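Local coordinates for encapsidation protein (PDB 5HD9) that probably hydrolyses ATP, as the N-terminal ASCE-fold domain of the DNA packaging ATPase, to help drive the phage phi29 genome into its capsid, at residues 158-162 and 163-167; 178-182 and 183-187. All blocks are in the same frame, centred on the assembly; numbering follows the deposited sequence.

Both contacts are local, and they follow in series along the chain: contact 1 closes at residue 167 before contact 2 opens at residue 178. Contact 1 starts helix 162-167, which comes after strand 149-153; contact 2 is the hairpin of strands 177-179 and 183-186 at one border of the mixed sheet, where 183-186 runs next to strand 16-19. Their centres are about 13 Å apart, and they meet where Phe164 CZ packs 3.6 Å from Ile185 CD1. Phe18 of strand 16-19 is a shared neighbour, touching Phe164, Tyr163 and Ile185. Helix and hairpin thus pack together on the same flank of this ASCE-type ATPase domain, beside the strand that leads into its probable P-loop.

Contact 1. Residues 158-162 and 163-167; sequences SVVNP and YFLFF
Asn161 lays its amide nitrogen over the face of the Phe164 ring, with ND2 3.2 Å from Phe164 CG and above the ring centre. The amide and ring planes are 58° apart, so the side chain is inclined to the ring, not stacked flat on it. Val159 O meets the same ring at its edge, 3.2 Å from Phe164 CD2. On the outer side, Val160 CG1 touches Leu165 CD2 at 4.0 Å, a small apolar patch.

The other end of the amide caps the helix. Asn161 OD1 accepts from Phe164 N at 3.2 Å, the donor standing well above the carbonyl plane, and more weakly from Tyr163 N, whose N-H points poorly at it. CG lies between the backbone N and the carbonyl carbon (chi1 68°), which folds the short side chain back over the first turn. Asn161 ND2 gives a nearly straight bond to Ser158 O, 3.0 Å away and in the amide plane, which together with the capping bonds fixes the turn of the amide. After the cap, Leu165 N bonds to Asn161 O and Phe166 N to Pro162 O, the first main-chain bonds of the helix. Pro162 suits the first helical position because it needs no N-H there and its ring already restrains phi.

Farther out, Phe18 meets the Phe164 ring edge-to-face, while Tyr163 reaches helix 130-141 and its OH bonds to Glu130. Tyr126 and Phe117 pack against Asn161.

Asparagine suits this buried N-cap because one flat group serves both needs: its oxygen receives amides of the first turn, and its nitrogen ties down the preceding loop. The partial positive charge of the N-H group beside an aromatic face should add a modest electrostatic attraction.

Contact 2. Residues 178-182 and 183-187; sequences NVYDD and ALIEI
Tyr180 and Ile185 meet obliquely on one face of the hairpin, Ile185 CD1 lying 4.0 Å from Tyr180 CE1. With CG1 anti to the carbonyl carbon and the chain then extended (chi1 -63°, chi2 171°), the isoleucine carries its terminal methyl to the tyrosine. On the opposite face, Val179 CG2 touches Leu184 CD1 at 3.9 Å, in the antiparallel non-hydrogen-bonded pair; the beta-branched valine suits an extended strand, and the longer leucine reaches over to it and continues onto Met9 and Tyr12.

Between the two apolar pairs runs the backbone ladder. Asn178 and Ile185 form a hydrogen-bonded pair, N to O both ways at 2.9 Å and nearly straight. Tyr180 N to Ala183 O, also 2.9 Å, is more bent and lies next to the turn; Ala183 O also sits at the edge of the tyrosine ring, 3.6 Å from Tyr180 CD1. The small methyl of Ala183 fits beside Tyr180 CB.

At the polar border, a water accepts from Asn178 ND2 at 2.9 Å and lies where it can also donate to Ile185 O, the oxygen that already takes Asn178 N. Asn178 OD1 takes the backbone N of Asp172, and Asp182 at the turn makes a salt bridge to Arg145. Strand 183-186 bonds onward to strand 16-19. Backbone bonds thus set the register, while the polar side chains, whose charge or amide groups find partners beyond the hairpin, tie its ends to the neighbouring loops.

Contact 1. Residues 158-162 and 163-167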
loop_
_atom_site.group_PDB
_atom_site.type_symbol
_atom_site.label_atom_id
_atom_site.label_comp_id
_atom_site.label_asym_id
_atom_site.label_seq_id
_atom_site.Cartn_x
_atom_site.Cartn_y
_atom_site.Cartn_z
ATOM N N SER A 158 4.522 -15.707 2.551
ATOM C CA SER A 158 5.680 -16.246 1.855
ATOM C C SER A 158 6.889 -15.403 2.218
ATOM O O SER A 158 7.049 -14.284 1.732
ATOM C CB SER A 158 5.466 -16.254 0.342
ATOM O OG SER A 158 6.645 -16.657 -0.332
ATOM N N VAL A 159 7.724 -15.949 3.091
ATOM C CA VAL A 159 8.892 -15.248 3.603
ATOM C C VAL A 159 9.984 -15.205 2.532
ATOM O O VAL A 159 10.980 -14.492 2.666
ATOM C CB VAL A 159 9.400 -15.934 4.893
ATOM C CG1 VAL A 159 10.622 -15.229 5.460
ATOM C CG2 VAL A 159 8.272 -15.995 5.931
ATOM N N VAL A 160 9.778 -15.958 1.456
ATOM C CA VAL A 160 10.717 -15.995 0.344
ATOM C C VAL A 160 9.984 -15.563 -0.923
ATOM O O VAL A 160 9.552 -16.380 -1.734
ATOM C CB VAL A 160 11.355 -17.407 0.221
ATOM C CG1 VAL A 160 12.021 -17.649 -1.136
ATOM C CG2 VAL A 160 12.372 -17.595 1.338
ATOM N N ASN A 161 9.824 -14.249 -1.046
ATOM C CA ASN A 161 9.212 -13.624 -2.208
ATOM C C ASN A 161 10.218 -12.661 -2.838
ATOM O O ASN A 161 11.232 -12.343 -2.221
ATOM C CB ASN A 161 7.926 -12.897 -1.808
ATOM C CG ASN A 161 8.187 -11.679 -0.942
ATOM O OD1 ASN A 161 8.554 -10.617 -1.439
ATOM N ND2 ASN A 161 7.989 -11.829 0.362
ATOM N N PRO A 162 9.948 -12.195 -4.066
ATOM C CA PRO A 162 10.939 -11.386 -4.787
ATOM C C PRO A 162 11.425 -10.162 -4.011
ATOM O O PRO A 162 12.604 -9.820 -4.105
ATOM C CB PRO A 162 10.188 -10.958 -6.050
ATOM C CG PRO A 162 9.149 -12.005 -6.244
ATOM C CD PRO A 162 8.729 -12.406 -4.868
ATOM N N TYR A 163 10.540 -9.524 -3.252
ATOM C CA TYR A 163 10.907 -8.322 -2.514
ATOM C C TYR A 163 11.836 -8.654 -1.352
ATOM O O TYR A 163 12.862 -8.001 -1.168
ATOM C CB TYR A 163 9.650 -7.594 -2.024
ATOM C CG TYR A 163 8.848 -7.027 -3.172
ATOM C CD1 TYR A 163 7.904 -7.798 -3.834
ATOM C CD2 TYR A 163 9.065 -5.731 -3.619
ATOM C CE1 TYR A 163 7.186 -7.289 -4.897
ATOM C CE2 TYR A 163 8.352 -5.213 -4.680
ATOM C CZ TYR A 163 7.413 -5.996 -5.315
ATOM O OH TYR A 163 6.704 -5.486 -6.376
ATOM N N PHE A 164 11.493 -9.675 -0.574
ATOM C CA PHE A 164 12.336 -10.070 0.547
ATOM C C PHE A 164 13.702 -10.536 0.039
ATOM O O PHE A 164 14.740 -10.210 0.619
ATOM C CB PHE A 164 11.675 -11.177 1.373
ATOM C CG PHE A 164 10.462 -10.730 2.149
ATOM C CD1 PHE A 164 9.875 -9.496 1.920
ATOM C CD2 PHE A 164 9.914 -11.553 3.121
ATOM C CE1 PHE A 164 8.761 -9.098 2.638
ATOM C CE2 PHE A 164 8.802 -11.159 3.841
ATOM C CZ PHE A 164 8.226 -9.930 3.599
ATOM N N LEU A 165 13.693 -11.300 -1.049
ATOM C CA LEU A 165 14.930 -11.786 -1.646
ATOM C C LEU A 165 15.781 -10.628 -2.158
ATOM O O LEU A 165 16.985 -10.572 -1.910
ATOM C CB LEU A 165 14.630 -12.753 -2.790
ATOM C CG LEU A 165 13.951 -14.071 -2.418
ATOM C CD1 LEU A 165 13.614 -14.854 -3.677
ATOM C CD2 LEU A 165 14.831 -14.896 -1.493
ATOM N N PHE A 166 15.143 -9.704 -2.868
ATOM C CA PHE A 166 15.851 -8.600 -3.508
ATOM C C PHE A 166 16.547 -7.727 -2.466
ATOM O O PHE A 166 17.711 -7.364 -2.627
ATOM C CB PHE A 166 14.877 -7.765 -4.350
ATOM C CG PHE A 166 15.541 -6.721 -5.203
ATOM C CD1 PHE A 166 15.896 -5.494 -4.671
ATOM C CD2 PHE A 166 15.800 -6.966 -6.541
ATOM C CE1 PHE A 166 16.502 -4.533 -5.459
ATOM C CE2 PHE A 166 16.407 -6.010 -7.331
ATOM C CZ PHE A 166 16.757 -4.791 -6.790
ATOM N N PHE A 167 15.832 -7.415 -1.388
ATOM C CA PHE A 167 16.345 -6.519 -0.354
ATOM C C PHE A 167 17.106 -7.249 0.754
ATOM O O PHE A 167 17.604 -6.621 1.687
ATOM C CB PHE A 167 15.193 -5.716 0.251
ATOM C CG PHE A 167 14.513 -4.806 -0.734
ATOM C CD1 PHE A 167 15.189 -3.730 -1.281
ATOM C CD2 PHE A 167 13.199 -5.024 -1.111
ATOM C CE1 PHE A 167 14.569 -2.891 -2.188
ATOM C CE2 PHE A 167 12.572 -4.189 -2.017
ATOM C CZ PHE A 167 13.258 -3.120 -2.556
#

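Contact 2. Residues 178-182 and 183-187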
loop_
_atom_site.group_PDB
_atom_site.type_symbol
_atom_site.label_atom_id
_atom_site.label_comp_id
_atom_site.label_asym_id
_atom_site.label_seq_id
_atom_site.Cartn_x
_atom_site.Cartn_y
_atom_site.Cartn_z
ATOM N N ASN A 178 9.921 -7.306 12.388
ATOM C CA ASN A 178 11.300 -7.454 11.949
ATOM C C ASN A 178 11.760 -6.138 11.341
ATOM O O ASN A 178 11.218 -5.689 10.329
ATOM C CB ASN A 178 11.437 -8.592 10.939
ATOM C CG ASN A 178 11.426 -9.952 11.598
ATOM O OD1 ASN A 178 12.477 -10.527 11.875
ATOM N ND2 ASN A 178 10.233 -10.472 11.866
ATOM N N VAL A 179 12.764 -5.531 11.962
ATOM C CA VAL A 179 13.145 -4.157 11.664
ATOM C C VAL A 179 14.486 -4.084 10.948
ATOM O O VAL A 179 15.451 -4.737 11.344
ATOM C CB VAL A 179 13.220 -3.311 12.956
ATOM C CG1 VAL A 179 13.513 -1.848 12.627
ATOM C CG2 VAL A 179 11.927 -3.432 13.748
ATOM N N TYR A 180 14.533 -3.273 9.895
ATOM C CA TYR A 180 15.754 -3.043 9.134
ATOM C C TYR A 180 15.926 -1.538 8.954
ATOM O O TYR A 180 15.036 -0.769 9.318
ATOM C CB TYR A 180 15.691 -3.774 7.791
ATOM C CG TYR A 180 15.224 -5.209 7.929
ATOM C CD1 TYR A 180 13.871 -5.519 7.927
ATOM C CD2 TYR A 180 16.133 -6.249 8.078
ATOM C CE1 TYR A 180 13.435 -6.821 8.064
ATOM C CE2 TYR A 180 15.703 -7.559 8.215
ATOM C CZ TYR A 180 14.352 -7.836 8.206
ATOM O OH TYR A 180 13.913 -9.134 8.341
ATOM N N ASP A 181 17.060 -1.112 8.405
ATOM C CA ASP A 181 17.368 0.315 8.338
ATOM C C ASP A 181 16.346 1.099 7.517
ATOM O O ASP A 181 15.895 2.165 7.942
ATOM C CB ASP A 181 18.770 0.536 7.762
ATOM C CG ASP A 181 19.872 0.150 8.736
ATOM O OD1 ASP A 181 19.666 0.284 9.963
ATOM O OD2 ASP A 181 20.950 -0.277 8.272
ATOM N N ASP A 182 15.977 0.567 6.355
ATOM C CA ASP A 182 15.049 1.256 5.457
ATOM C C ASP A 182 13.767 0.472 5.208
ATOM O O ASP A 182 12.937 0.879 4.391
ATOM C CB ASP A 182 15.726 1.552 4.117
ATOM C CG ASP A 182 16.700 2.703 4.204
ATOM O OD1 ASP A 182 16.243 3.852 4.383
ATOM O OD2 ASP A 182 17.918 2.461 4.089
ATOM N N ALA A 183 13.596 -0.643 5.912
ATOM C CA ALA A 183 12.426 -1.484 5.701
ATOM C C ALA A 183 11.918 -2.111 6.996
ATOM O O ALA A 183 12.633 -2.182 7.994
ATOM C CB ALA A 183 12.735 -2.566 4.678
ATOM N N LEU A 184 10.671 -2.570 6.951
ATOM C CA LEU A 184 9.993 -3.125 8.111
ATOM C C LEU A 184 9.042 -4.234 7.669
ATOM O O LEU A 184 8.319 -4.078 6.687
ATOM C CB LEU A 184 9.227 -2.023 8.853
ATOM C CG LEU A 184 8.305 -2.447 9.996
ATOM C CD1 LEU A 184 9.114 -3.044 11.130
ATOM C CD2 LEU A 184 7.484 -1.263 10.484
ATOM N N ILE A 185 9.059 -5.355 8.386
ATOM C CA ILE A 185 8.115 -6.440 8.140
ATOM C C ILE A 185 7.259 -6.647 9.382
ATOM O O ILE A 185 7.783 -6.966 10.452
ATOM C CB ILE A 185 8.834 -7.761 7.772
ATOM C CG1 ILE A 185 9.612 -7.591 6.466
ATOM C CG2 ILE A 185 7.825 -8.910 7.633
ATOM C CD1 ILE A 185 10.529 -8.755 6.128
ATOM N N GLU A 186 5.950 -6.457 9.233
ATOM C CA GLU A 186 5.012 -6.680 10.326
ATOM C C GLU A 186 4.181 -7.932 10.079
ATOM O O GLU A 186 3.662 -8.135 8.986
ATOM C CB GLU A 186 4.079 -5.480 10.516
ATOM C CG GLU A 186 3.194 -5.606 11.760
ATOM C CD GLU A 186 2.205 -4.473 11.900
ATOM O OE1 GLU A 186 1.938 -3.788 10.890
ATOM O OE2 GLU A 186 1.692 -4.268 13.022
ATOM N N ILE A 187 4.071 -8.769 11.103
ATOM C CA ILE A 187 3.164 -9.910 11.075
ATOM C C ILE A 187 2.131 -9.705 12.179
ATOM O O ILE A 187 2.342 -10.117 13.318
ATOM C CB ILE A 187 3.910 -11.244 11.263
ATOM C CG1 ILE A 187 4.922 -11.436 10.130
ATOM C CG2 ILE A 187 2.926 -12.406 11.266
ATOM C CD1 ILE A 187 5.931 -12.535 10.369
HETATM O O HOH W 1 7.476 -9.612 11.434
#